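Long-range contacts in SusD superfamily protein (Bacteroides fragilis NCTC 9343, PDB 3NQP), which probably binds glycans or related nutrients at the outer membrane, acting as a SusD-family surface lipoprotein: residues A[215-220]-A[456-461]; A[210-215]-A[227-232]; A[468-473]-A[487-492]; A[162-167]-A[220-225]. All coordinates share one frame; numbering follows the deposited sequence.

Contact 1. Residues A[215-220]-A[456-461]; sequences SKVTTG and LRRMTL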
loop_
_atom_site.group_PDB
_atom_site.type_symbol
_atom_site.label_atom_id
_atom_site.label_comp_id
_atom_site.label_asym_id
_atom_site.label_seq_id
_atom_site.Cartn_x
_atom_site.Cartn_y
_atom_site.Cartn_z
ATOM N N SER A 215 1.739 14.932 -10.964
ATOM C CA SER A 215 1.465 15.090 -12.387
ATOM C C SER A 215 -0.045 15.124 -12.714
ATOM O O SER A 215 -0.464 15.841 -13.623
ATOM C CB SER A 215 2.094 13.958 -13.202
ATOM O OG SER A 215 3.514 13.958 -13.147
ATOM N N LYS A 216 -0.833 14.363 -11.955
ATOM C CA LYS A 216 -2.206 14.078 -12.277
ATOM C C LYS A 216 -3.290 14.618 -11.341
ATOM O O LYS A 216 -4.437 14.793 -11.762
ATOM C CB LYS A 216 -2.372 12.546 -12.406
ATOM C CG LYS A 216 -1.676 12.029 -13.645
ATOM C CD LYS A 216 -1.809 10.470 -13.765
ATOM C CE LYS A 216 -3.200 10.014 -14.095
ATOM N NZ LYS A 216 -3.109 8.583 -14.630
ATOM N N VAL A 217 -2.935 14.876 -10.092
ATOM C CA VAL A 217 -3.902 15.222 -9.042
ATOM C C VAL A 217 -3.656 16.634 -8.508
ATOM O O VAL A 217 -2.561 16.956 -8.096
ATOM C CB VAL A 217 -3.824 14.230 -7.852
ATOM C CG1 VAL A 217 -4.995 14.446 -6.841
ATOM C CG2 VAL A 217 -3.870 12.805 -8.383
ATOM N N THR A 218 -4.706 17.437 -8.536
ATOM C CA THR A 218 -4.779 18.724 -7.838
ATOM C C THR A 218 -5.323 18.519 -6.424
ATOM O O THR A 218 -6.392 17.902 -6.234
ATOM C CB THR A 218 -5.673 19.717 -8.610
ATOM O OG1 THR A 218 -5.062 20.031 -9.865
ATOM C CG2 THR A 218 -5.879 20.999 -7.816
ATOM N N THR A 219 -4.573 18.957 -5.421
ATOM C CA THR A 219 -5.098 19.044 -4.048
ATOM C C THR A 219 -4.949 20.475 -3.578
ATOM O O THR A 219 -3.840 20.990 -3.527
ATOM C CB THR A 219 -4.356 18.083 -3.090
ATOM O OG1 THR A 219 -4.396 16.773 -3.654
ATOM C CG2 THR A 219 -5.028 18.020 -1.667
ATOM N N GLY A 220 -6.064 21.110 -3.243
ATOM C CA GLY A 220 -6.074 22.535 -2.881
ATOM C C GLY A 220 -5.275 23.390 -3.837
ATOM O O GLY A 220 -5.579 23.422 -5.021
ATOM N N LEU A 456 -7.635 4.943 -7.160
ATOM C CA LEU A 456 -8.922 5.587 -7.402
ATOM C C LEU A 456 -8.848 7.093 -7.317
ATOM O O LEU A 456 -9.542 7.794 -8.074
ATOM C CB LEU A 456 -9.995 5.093 -6.436
ATOM C CG LEU A 456 -10.375 3.612 -6.615
ATOM C CD1 LEU A 456 -11.185 3.176 -5.344
ATOM C CD2 LEU A 456 -11.205 3.382 -7.909
ATOM N N ARG A 457 -8.021 7.609 -6.413
ATOM C CA ARG A 457 -7.809 9.061 -6.324
ATOM C C ARG A 457 -7.049 9.597 -7.549
ATOM O O ARG A 457 -7.307 10.698 -8.007
ATOM C CB ARG A 457 -6.969 9.430 -5.083
ATOM C CG ARG A 457 -7.686 9.303 -3.742
ATOM C CD ARG A 457 -8.567 10.457 -3.359
ATOM N NE ARG A 457 -7.984 11.790 -3.608
ATOM C CZ ARG A 457 -7.068 12.392 -2.872
ATOM N NH1 ARG A 457 -6.572 11.817 -1.815
ATOM N NH2 ARG A 457 -6.638 13.586 -3.212
ATOM N N ARG A 458 -6.134 8.794 -8.077
ATOM C CA ARG A 458 -5.103 9.273 -8.979
ATOM C C ARG A 458 -5.413 9.026 -10.428
ATOM O O ARG A 458 -5.236 9.911 -11.256
ATOM C CB ARG A 458 -3.770 8.619 -8.628
ATOM C CG ARG A 458 -2.513 9.213 -9.305
ATOM C CD ARG A 458 -1.288 8.300 -9.121
ATOM N NE ARG A 458 -1.527 7.000 -9.699
ATOM C CZ ARG A 458 -1.820 5.873 -9.026
ATOM N NH1 ARG A 458 -1.869 5.816 -7.681
ATOM N NH2 ARG A 458 -2.100 4.789 -9.713
HETATM N N MSE A 459 -5.906 7.825 -10.733
HETATM C CA MSE A 459 -6.198 7.477 -12.113
HETATM C C MSE A 459 -7.476 8.188 -12.553
HETATM O O MSE A 459 -8.352 8.526 -11.750
HETATM C CB MSE A 459 -6.292 5.947 -12.291
HETATM C CG MSE A 459 -5.014 5.255 -11.843
HETATM SE SE MSE A 459 -4.991 3.381 -12.166
HETATM C CE MSE A 459 -4.335 3.410 -13.968
ATOM N N THR A 460 -7.529 8.463 -13.848
ATOM C CA THR A 460 -8.584 9.265 -14.448
ATOM C C THR A 460 -9.241 8.525 -15.618
ATOM O O THR A 460 -8.614 7.674 -16.274
ATOM C CB THR A 460 -8.036 10.613 -14.956
ATOM O OG1 THR A 460 -7.010 10.396 -15.938
ATOM C CG2 THR A 460 -7.452 11.486 -13.797
ATOM N N LEU A 461 -10.486 8.870 -15.928
ATOM C CA LEU A 461 -11.222 8.095 -16.905
ATOM C C LEU A 461 -10.676 8.405 -18.310
ATOM O O LEU A 461 -10.658 7.542 -19.181
ATOM C CB LEU A 461 -12.711 8.411 -16.794
ATOM C CG LEU A 461 -13.668 7.518 -17.574
ATOM C CD1 LEU A 461 -13.692 6.102 -16.885
ATOM C CD2 LEU A 461 -15.055 8.221 -17.662
HETATM O O HOH W 1 -7.582 15.679 -4.799
HETATM O O HOH W 2 -4.233 14.754 -1.654
#

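Contact 2. Residues A[210-215]-A[227-232]; sequences VYLWTS and ADLTIA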
loop_
_atom_site.group_PDB
_atom_site.type_symbol
_atom_site.label_atom_id
_atom_site.label_comp_id
_atom_site.label_asym_id
_atom_site.label_seq_id
_atom_site.Cartn_x
_atom_site.Cartn_y
_atom_site.Cartn_z
ATOM N N VAL A 210 5.371 9.936 -5.880
ATOM C CA VAL A 210 5.062 11.344 -5.577
ATOM C C VAL A 210 4.924 12.182 -6.864
ATOM O O VAL A 210 3.901 12.838 -7.064
ATOM C CB VAL A 210 6.130 11.968 -4.657
ATOM C CG1 VAL A 210 5.991 13.512 -4.634
ATOM C CG2 VAL A 210 6.053 11.368 -3.218
ATOM N N TYR A 211 5.902 12.100 -7.764
ATOM C CA TYR A 211 5.851 12.859 -9.015
ATOM C C TYR A 211 4.745 12.396 -10.004
ATOM O O TYR A 211 4.107 13.224 -10.673
ATOM C CB TYR A 211 7.241 12.951 -9.677
ATOM C CG TYR A 211 8.133 13.969 -8.991
ATOM C CD1 TYR A 211 8.859 13.614 -7.854
ATOM C CD2 TYR A 211 8.224 15.246 -9.448
ATOM C CE1 TYR A 211 9.648 14.490 -7.218
ATOM C CE2 TYR A 211 9.025 16.194 -8.800
ATOM C CZ TYR A 211 9.729 15.810 -7.683
ATOM O OH TYR A 211 10.514 16.701 -7.017
ATOM N N LEU A 212 4.439 11.105 -10.067
ATOM C CA LEU A 212 3.270 10.715 -10.813
ATOM C C LEU A 212 1.993 11.320 -10.232
ATOM O O LEU A 212 1.134 11.821 -10.954
ATOM C CB LEU A 212 3.074 9.183 -10.838
ATOM C CG LEU A 212 1.858 8.752 -11.659
ATOM C CD1 LEU A 212 1.872 9.222 -13.148
ATOM C CD2 LEU A 212 1.757 7.195 -11.556
ATOM N N TRP A 213 1.842 11.201 -8.926
ATOM C CA TRP A 213 0.690 11.769 -8.234
ATOM C C TRP A 213 0.548 13.266 -8.549
ATOM O O TRP A 213 -0.513 13.689 -9.006
ATOM C CB TRP A 213 0.795 11.543 -6.730
ATOM C CG TRP A 213 -0.329 12.097 -5.989
ATOM C CD1 TRP A 213 -0.566 13.454 -5.741
ATOM C CD2 TRP A 213 -1.448 11.386 -5.424
ATOM N NE1 TRP A 213 -1.744 13.593 -5.041
ATOM C CE2 TRP A 213 -2.301 12.353 -4.838
ATOM C CE3 TRP A 213 -1.806 10.023 -5.333
ATOM C CZ2 TRP A 213 -3.481 12.004 -4.181
ATOM C CZ3 TRP A 213 -2.973 9.693 -4.667
ATOM C CH2 TRP A 213 -3.788 10.679 -4.095
ATOM N N THR A 214 1.608 14.048 -8.366
ATOM C CA THR A 214 1.473 15.502 -8.589
ATOM C C THR A 214 1.302 15.833 -10.073
ATOM O O THR A 214 0.755 16.888 -10.398
ATOM C CB THR A 214 2.608 16.315 -7.935
ATOM O OG1 THR A 214 3.862 15.867 -8.438
ATOM C CG2 THR A 214 2.587 16.100 -6.391
ATOM N N SER A 215 1.739 14.932 -10.964
ATOM C CA SER A 215 1.465 15.090 -12.387
ATOM C C SER A 215 -0.045 15.124 -12.714
ATOM O O SER A 215 -0.464 15.841 -13.623
ATOM C CB SER A 215 2.094 13.958 -13.202
ATOM O OG SER A 215 3.514 13.958 -13.147
ATOM N N ALA A 227 4.517 18.332 -16.197
ATOM C CA ALA A 227 5.990 18.392 -16.285
ATOM C C ALA A 227 6.690 17.380 -15.315
ATOM O O ALA A 227 7.862 17.016 -15.498
ATOM C CB ALA A 227 6.532 19.873 -16.068
ATOM N N ASP A 228 5.952 16.942 -14.298
ATOM C CA ASP A 228 6.473 16.056 -13.279
ATOM C C ASP A 228 6.575 14.629 -13.805
ATOM O O ASP A 228 7.280 13.805 -13.198
ATOM C CB ASP A 228 5.595 16.087 -12.025
ATOM C CG ASP A 228 5.822 17.348 -11.149
ATOM O OD1 ASP A 228 6.808 18.097 -11.344
ATOM O OD2 ASP A 228 4.962 17.590 -10.258
ATOM N N LEU A 229 5.832 14.300 -14.869
ATOM C CA LEU A 229 5.877 12.900 -15.423
ATOM C C LEU A 229 7.277 12.441 -15.774
ATOM O O LEU A 229 7.641 11.304 -15.519
ATOM C CB LEU A 229 5.010 12.748 -16.679
ATOM C CG LEU A 229 3.505 12.722 -16.494
ATOM C CD1 LEU A 229 2.877 12.908 -17.870
ATOM C CD2 LEU A 229 3.005 11.434 -15.800
ATOM N N THR A 230 8.059 13.336 -16.374
ATOM C CA THR A 230 9.432 13.011 -16.802
ATOM C C THR A 230 10.323 12.637 -15.617
ATOM O O THR A 230 11.120 11.707 -15.704
ATOM C CB THR A 230 10.069 14.161 -17.632
ATOM O OG1 THR A 230 9.957 15.409 -16.936
ATOM C CG2 THR A 230 9.388 14.285 -18.976
ATOM N N ILE A 231 10.164 13.349 -14.507
ATOM C CA ILE A 231 10.925 13.087 -13.291
ATOM C C ILE A 231 10.533 11.719 -12.696
ATOM O O ILE A 231 11.383 10.922 -12.325
ATOM C CB ILE A 231 10.697 14.192 -12.261
ATOM C CG1 ILE A 231 11.307 15.508 -12.796
ATOM C CG2 ILE A 231 11.282 13.805 -10.862
ATOM C CD1 ILE A 231 10.936 16.781 -12.005
ATOM N N ALA A 232 9.246 11.463 -12.606
ATOM C CA ALA A 232 8.756 10.146 -12.123
ATOM C C ALA A 232 9.355 9.047 -12.967
ATOM O O ALA A 232 9.833 8.030 -12.444
ATOM C CB ALA A 232 7.219 10.093 -12.134
#

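Contact 3. Residues A[468-473]-A[487-492]; sequences LVFCKE and TEAHKL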
loop_
_atom_site.group_PDB
_atom_site.type_symbol
_atom_site.label_atom_id
_atom_site.label_comp_id
_atom_site.label_asym_id
_atom_site.label_seq_id
_atom_site.Cartn_x
_atom_site.Cartn_y
_atom_site.Cartn_z
ATOM N N LEU A 468 -11.004 8.380 -11.074
ATOM C CA LEU A 468 -11.810 7.159 -11.168
ATOM C C LEU A 468 -12.675 6.890 -9.918
ATOM O O LEU A 468 -13.636 6.162 -10.021
ATOM C CB LEU A 468 -10.951 5.943 -11.484
ATOM C CG LEU A 468 -10.434 5.807 -12.910
ATOM C CD1 LEU A 468 -9.680 4.457 -13.048
ATOM C CD2 LEU A 468 -11.537 6.016 -14.019
ATOM N N VAL A 469 -12.325 7.468 -8.761
ATOM C CA VAL A 469 -13.146 7.346 -7.550
ATOM C C VAL A 469 -14.576 7.902 -7.811
ATOM O O VAL A 469 -15.554 7.432 -7.208
ATOM C CB VAL A 469 -12.504 8.074 -6.351
ATOM C CG1 VAL A 469 -12.451 9.583 -6.641
ATOM C CG2 VAL A 469 -13.254 7.795 -5.056
ATOM N N PHE A 470 -14.709 8.857 -8.735
ATOM C CA PHE A 470 -16.024 9.425 -9.110
ATOM C C PHE A 470 -16.760 8.771 -10.292
ATOM O O PHE A 470 -17.879 9.208 -10.662
ATOM C CB PHE A 470 -15.868 10.917 -9.453
ATOM C CG PHE A 470 -15.363 11.791 -8.312
ATOM C CD1 PHE A 470 -15.991 11.798 -7.068
ATOM C CD2 PHE A 470 -14.311 12.685 -8.525
ATOM C CE1 PHE A 470 -15.547 12.661 -6.037
ATOM C CE2 PHE A 470 -13.873 13.557 -7.504
ATOM C CZ PHE A 470 -14.485 13.510 -6.236
ATOM N N CYS A 471 -16.189 7.697 -10.853
ATOM C CA CYS A 471 -16.747 7.048 -12.038
ATOM C C CYS A 471 -17.198 5.639 -11.701
ATOM O O CYS A 471 -16.534 4.912 -10.943
ATOM C CB CYS A 471 -15.700 6.985 -13.163
ATOM S SG CYS A 471 -14.975 8.597 -13.599
ATOM N N LYS A 472 -18.309 5.219 -12.301
ATOM C CA LYS A 472 -18.794 3.856 -12.108
ATOM C C LYS A 472 -17.742 2.828 -12.567
ATOM O O LYS A 472 -17.667 1.720 -12.022
ATOM C CB LYS A 472 -20.146 3.623 -12.821
ATOM C CG LYS A 472 -20.136 3.768 -14.345
ATOM C CD LYS A 472 -21.582 3.467 -14.943
ATOM C CE LYS A 472 -21.576 3.438 -16.472
ATOM N NZ LYS A 472 -20.924 4.658 -17.095
ATOM N N GLU A 473 -16.919 3.219 -13.540
ATOM C CA GLU A 473 -15.840 2.369 -14.036
ATOM C C GLU A 473 -14.771 2.038 -12.993
ATOM O O GLU A 473 -14.091 1.002 -13.113
ATOM C CB GLU A 473 -15.168 2.980 -15.280
ATOM C CG GLU A 473 -16.097 3.057 -16.480
ATOM C CD GLU A 473 -16.908 4.347 -16.539
ATOM O OE1 GLU A 473 -17.016 5.076 -15.544
ATOM O OE2 GLU A 473 -17.463 4.621 -17.594
ATOM N N THR A 487 -21.869 15.637 -4.502
ATOM C CA THR A 487 -22.179 15.750 -3.079
ATOM C C THR A 487 -21.023 15.332 -2.181
ATOM O O THR A 487 -21.072 15.649 -0.982
ATOM C CB THR A 487 -23.394 14.894 -2.716
ATOM O OG1 THR A 487 -23.103 13.520 -2.993
ATOM C CG2 THR A 487 -24.677 15.318 -3.496
ATOM N N GLU A 488 -20.026 14.598 -2.716
ATOM C CA GLU A 488 -18.973 13.968 -1.890
ATOM C C GLU A 488 -17.545 14.329 -2.295
ATOM O O GLU A 488 -16.591 13.720 -1.837
ATOM C CB GLU A 488 -19.156 12.431 -1.877
ATOM C CG GLU A 488 -20.335 11.974 -1.046
ATOM C CD GLU A 488 -20.562 10.465 -1.076
ATOM O OE1 GLU A 488 -20.542 9.846 -2.166
ATOM O OE2 GLU A 488 -20.810 9.887 -0.011
ATOM N N ALA A 489 -17.383 15.370 -3.091
ATOM C CA ALA A 489 -16.038 15.823 -3.522
ATOM C C ALA A 489 -15.089 16.080 -2.321
ATOM O O ALA A 489 -13.870 15.814 -2.385
ATOM C CB ALA A 489 -16.157 17.099 -4.436
ATOM N N HIS A 490 -15.655 16.567 -1.223
ATOM C CA HIS A 490 -14.871 16.854 -0.004
ATOM C C HIS A 490 -14.337 15.571 0.641
ATOM O O HIS A 490 -13.341 15.611 1.348
ATOM C CB HIS A 490 -15.694 17.665 0.999
ATOM C CG HIS A 490 -16.834 16.905 1.608
ATOM N ND1 HIS A 490 -18.002 16.655 0.935
ATOM C CD2 HIS A 490 -16.976 16.325 2.831
ATOM C CE1 HIS A 490 -18.830 15.975 1.716
ATOM N NE2 HIS A 490 -18.230 15.756 2.874
ATOM N N LYS A 491 -14.955 14.420 0.350
ATOM C CA LYS A 491 -14.522 13.155 0.950
ATOM C C LYS A 491 -13.293 12.528 0.264
ATOM O O LYS A 491 -12.869 11.426 0.669
ATOM C CB LYS A 491 -15.648 12.117 0.950
ATOM C CG LYS A 491 -16.870 12.442 1.856
ATOM C CD LYS A 491 -17.838 11.272 1.878
ATOM C CE LYS A 491 -19.093 11.528 2.718
ATOM N NZ LYS A 491 -19.989 10.290 2.628
ATOM N N LEU A 492 -12.718 13.196 -0.744
ATOM C CA LEU A 492 -11.412 12.783 -1.254
ATOM C C LEU A 492 -10.360 12.848 -0.132
ATOM O O LEU A 492 -9.433 12.021 -0.108
ATOM C CB LEU A 492 -10.971 13.650 -2.439
ATOM C CG LEU A 492 -11.781 13.645 -3.745
ATOM C CD1 LEU A 492 -11.215 14.719 -4.703
ATOM C CD2 LEU A 492 -11.795 12.240 -4.379
#

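Contact 4. Residues A[162-167]-A[220-225]; sequences TPKEVM and GDDVAN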
loop_
_atom_site.group_PDB
_atom_site.type_symbol
_atom_site.label_atom_id
_atom_site.label_comp_id
_atom_site.label_asym_id
_atom_site.label_seq_id
_atom_site.Cartn_x
_atom_site.Cartn_y
_atom_site.Cartn_z
ATOM N N THR A 162 -0.590 24.692 3.843
ATOM C CA THR A 162 -1.380 24.331 2.656
ATOM C C THR A 162 -0.820 23.063 1.954
ATOM O O THR A 162 0.360 22.695 2.153
ATOM C CB THR A 162 -1.394 25.446 1.631
ATOM O OG1 THR A 162 -0.099 25.543 1.050
ATOM C CG2 THR A 162 -1.845 26.872 2.269
ATOM N N PRO A 163 -1.646 22.389 1.127
ATOM C CA PRO A 163 -1.090 21.246 0.382
ATOM C C PRO A 163 0.200 21.577 -0.397
ATOM O O PRO A 163 1.187 20.819 -0.345
ATOM C CB PRO A 163 -2.198 20.879 -0.594
ATOM C CG PRO A 163 -3.434 21.224 0.156
ATOM C CD PRO A 163 -3.085 22.534 0.895
ATOM N N LYS A 164 0.204 22.689 -1.123
ATOM C CA LYS A 164 1.423 23.095 -1.832
ATOM C C LYS A 164 2.631 23.217 -0.910
ATOM O O LYS A 164 3.725 22.761 -1.268
ATOM C CB LYS A 164 1.238 24.405 -2.603
ATOM C CG LYS A 164 2.551 24.956 -3.172
ATOM C CD LYS A 164 3.108 24.111 -4.313
ATOM C CE LYS A 164 4.121 24.936 -5.142
ATOM N NZ LYS A 164 4.820 24.178 -6.211
ATOM N N GLU A 165 2.454 23.844 0.260
ATOM C CA GLU A 165 3.567 23.988 1.208
ATOM C C GLU A 165 4.063 22.611 1.673
ATOM O O GLU A 165 5.272 22.410 1.777
ATOM C CB GLU A 165 3.180 24.818 2.418
ATOM C CG GLU A 165 2.958 26.303 2.079
ATOM C CD GLU A 165 2.367 27.089 3.233
ATOM O OE1 GLU A 165 1.456 26.634 3.911
ATOM O OE2 GLU A 165 2.813 28.208 3.441
ATOM N N VAL A 166 3.125 21.693 1.964
ATOM C CA VAL A 166 3.476 20.310 2.407
ATOM C C VAL A 166 4.254 19.582 1.295
ATOM O O VAL A 166 5.282 18.917 1.555
ATOM C CB VAL A 166 2.234 19.515 2.833
ATOM C CG1 VAL A 166 2.560 18.065 3.125
ATOM C CG2 VAL A 166 1.568 20.191 4.081
HETATM N N MSE A 167 3.775 19.708 0.054
HETATM C CA MSE A 167 4.428 19.025 -1.080
HETATM C C MSE A 167 5.785 19.647 -1.394
HETATM O O MSE A 167 6.715 18.964 -1.809
HETATM C CB MSE A 167 3.570 19.099 -2.340
HETATM C CG MSE A 167 4.112 18.246 -3.496
HETATM SE SE MSE A 167 4.564 16.400 -3.101
HETATM C CE MSE A 167 2.816 15.633 -2.902
ATOM N N GLY A 220 -6.064 21.110 -3.243
ATOM C CA GLY A 220 -6.074 22.535 -2.881
ATOM C C GLY A 220 -5.275 23.390 -3.837
ATOM O O GLY A 220 -5.579 23.422 -5.021
ATOM N N ASP A 221 -4.260 24.073 -3.307
ATOM C CA ASP A 221 -3.370 24.959 -4.071
ATOM C C ASP A 221 -2.190 24.226 -4.742
ATOM O O ASP A 221 -1.328 24.848 -5.365
ATOM C CB ASP A 221 -2.864 26.143 -3.196
ATOM C CG ASP A 221 -1.975 25.703 -2.055
ATOM O OD1 ASP A 221 -1.925 24.474 -1.765
ATOM O OD2 ASP A 221 -1.308 26.576 -1.452
ATOM N N ASP A 222 -2.142 22.898 -4.619
ATOM C CA ASP A 222 -1.097 22.139 -5.313
ATOM C C ASP A 222 -1.675 21.571 -6.612
ATOM O O ASP A 222 -2.304 20.542 -6.591
ATOM C CB ASP A 222 -0.559 21.070 -4.375
ATOM C CG ASP A 222 0.780 20.526 -4.817
ATOM O OD1 ASP A 222 1.584 21.293 -5.383
ATOM O OD2 ASP A 222 1.025 19.328 -4.573
ATOM N N VAL A 223 -1.479 22.281 -7.728
ATOM C CA VAL A 223 -2.153 22.033 -9.007
ATOM C C VAL A 223 -1.416 20.979 -9.858
ATOM O O VAL A 223 -0.218 21.060 -10.008
ATOM C CB VAL A 223 -2.333 23.374 -9.843
ATOM C CG1 VAL A 223 -3.090 23.123 -11.200
ATOM C CG2 VAL A 223 -3.126 24.431 -9.034
ATOM N N ALA A 224 -2.147 20.000 -10.395
ATOM C CA ALA A 224 -1.565 18.953 -11.241
ATOM C C ALA A 224 -0.588 19.591 -12.243
ATOM O O ALA A 224 -0.899 20.610 -12.871
ATOM C CB ALA A 224 -2.640 18.171 -11.963
ATOM N N ASN A 225 0.585 18.997 -12.358
ATOM C CA ASN A 225 1.681 19.512 -13.169
ATOM C C ASN A 225 2.293 18.401 -14.034
ATOM O O ASN A 225 3.175 17.651 -13.569
ATOM C CB ASN A 225 2.742 20.108 -12.254
ATOM C CG ASN A 225 3.889 20.748 -13.033
ATOM O OD1 ASN A 225 3.848 20.832 -14.238
ATOM N ND2 ASN A 225 4.913 21.168 -12.336
HETATM O O HOH W 3 2.536 23.264 -7.146
#

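Contact 1. Residues A[215-220]-A[456-461]
Val217 and Arg458 lie where helices 200-216 and 452-458 end, their CA atoms 6.1 Å apart, and the touching parts, 216-219 and 457-460, run 141° apart. The beta-branched Val217 splits its methyls between two arginines. CG2 rests 3.8 Å from Arg458 CA and close to CG of the same aliphatic stem, while CG1 comes to 4.1 Å from Arg457 NH2. Lys216, its chain bent at chi3 (70°), brings CE 3.5 Å from Arg458 O, so that methylene groups cover the carbonyl. A long lysine suits this position because its NZ continues past the contact to salt bridges with Glu435 and Glu391; Glu391 also binds Arg458 NH2, which probably offsets the closeness of two positive groups. Arg457 folds back through bends at chi2 and chi3 and turns the edge of its guanidinium to Thr219. NH2 stays 3.9 Å from Thr219 OG1, and water fills the step: one molecule takes a hydrogen bond from NH2 and gives one to Thr218 O, and another joins NH2 to OG1. The C-terminal ends of helices 200-216 and 452-458 are thus packed together, as part of a TPR-related helical scaffold.

Contact 2. Residues A[210-215]-A[227-232]
Tyr211 and Ala232, Ser215 and Asp228 face each other in a helical hairpin: helices 200-216 and 228-241 follow one another in sequence and pack antiparallel, at 161° with the axes of the touching segments 7.8 Å apart, a pairing in keeping with the TPR-related family. Such closeness calls for small residues, and Ala232 provides one, its CB 3.8 Å from Tyr211 CB and 3.6 Å from Leu212 N. One turn earlier, Asp228 sets its carboxylate against Tyr211, CG 3.6 Å from CD2 with the two planes nearly perpendicular. Ile231 lays CG2 over the centre of one face of the phenol ring, a CH-pi contact of 3.6 Å from CG2 to the ring centroid. The polar clasp is made by Thr214: with OG1 between the backbone N and the carbonyl carbon (chi1 58°), the hydroxyl donates to Asp228 OD2 over 2.7 Å, arriving on the anti side and 34° out of the carboxylate plane. Lys171 reinforces this clasp, salt-bridging the same OD2, hydrogen-bonding Thr214 OG1 and forming a cation-pi contact with Tyr211. Leu212 CD1 meets Leu229 CD2 at 3.6 Å, and Ser215 OG, in one of its two conformers, donates to Tyr211 O within its own helix. The two leucines also press on helix 382-396, while Val210 and Thr214 touch Met167 of helix 163-181, and Trp213 reaches helices 452-458 and 110-135.

Contact 3. Residues A[468-473]-A[487-492]
Glu488 offers its backbone O to the edge of the Phe470 ring, near the ring plane and 4.5 Å from CE1, a long approach. Its side chain takes no part in that approach; OE2 instead holds Lys491 NZ in a salt bridge of 2.8 Å. Next, Ala489 brings its CA to 3.9 Å from Phe470 CZ, and its small CB lets the ring tip come close to the backbone. From here the chain winds into a short 3-10 segment, 489-492, one of several such turns in the long loop region between helices 452-458 and 498-503. Leu492 N bonds to Ala489 O within this turn (3.3 Å), and both residues touch Phe470. Leu492 makes the main apolar contact: its CD2 sits 3.5 Å from Phe470 CZ and 3.6 Å from Val469 CG1, the leucine crossing the phenylalanine at about a right angle. Helix 452-458 adjoins both sides of this pairing, with Arg457 against Leu492 and with Trp453 and Leu456 against Val469. Val469 CG1, placed between the backbone N and carbonyl carbon by chi1 of 64°, in turn lies above the centre of one face of the Phe470 ring.

Contact 4. Residues A[162-167]-A[220-225]
Asp221 grips the start of helix 163-181 with both carboxylate oxygens. OD2 accepts from Thr162 OG1 at 3.0 Å through its syn lone pair, and OD1 accepts from Lys164 N at 2.9 Å with a nearly straight N-H (163°), the donor lying 29° out of the carboxylate plane. An acid is apt here, since it meets a backbone N-H of the first turn and would be stabilised by the positive end of the helix. Asp222 follows with CB packed beside Pro163 CB at 4.1 Å, while OD2 lies 3.4 Å from Met167 CB; in one of the two Lys164 conformers, a water also connects OD1 to NZ. Behind this shell stands a capping box. Thr162, the N-cap, accepts from Glu165 N at its OG1, 3.2 Å away, and Glu165 OE1 in turn accepts from Thr162 N at 2.8 Å through its anti lone pair. The threonine hydroxyl therefore serves both helix and loop, accepting from one and donating to the other. Gly220, at positive phi, has no side chain to crowd Pro163, whose CG lies 4.2 Å from its CA. Farther out, Tyr132 of helix 110-135 packs on Pro163 and Met167 and makes a weak hydrogen bond to Asp222 OD2, and Asn225 OD1 caps Ala227 N at the approach to helix 228-241.

Helix 200-216 and the loop after it tie three of these contacts together: contacts 1 and 2 share Ser215, and contacts 1 and 4 share Gly220. Contacts 1 and 2 are buried, one mixing apolar packing with water-bridged arginine, the other joining paired helices by close packing and a single polar clasp. Contact 4 is only partly buried and relies on carboxylate bonds to a helix N-terminus. Contact 3, near the surface, is almost wholly apolar; it adjoins contact 1 through backbone pairings of Leu456 with Val469 and Met459 with Leu468, yet touches neither contact 2 nor contact 4. Thr214 with Asn225 connects contacts 2 and 4 through their backbones.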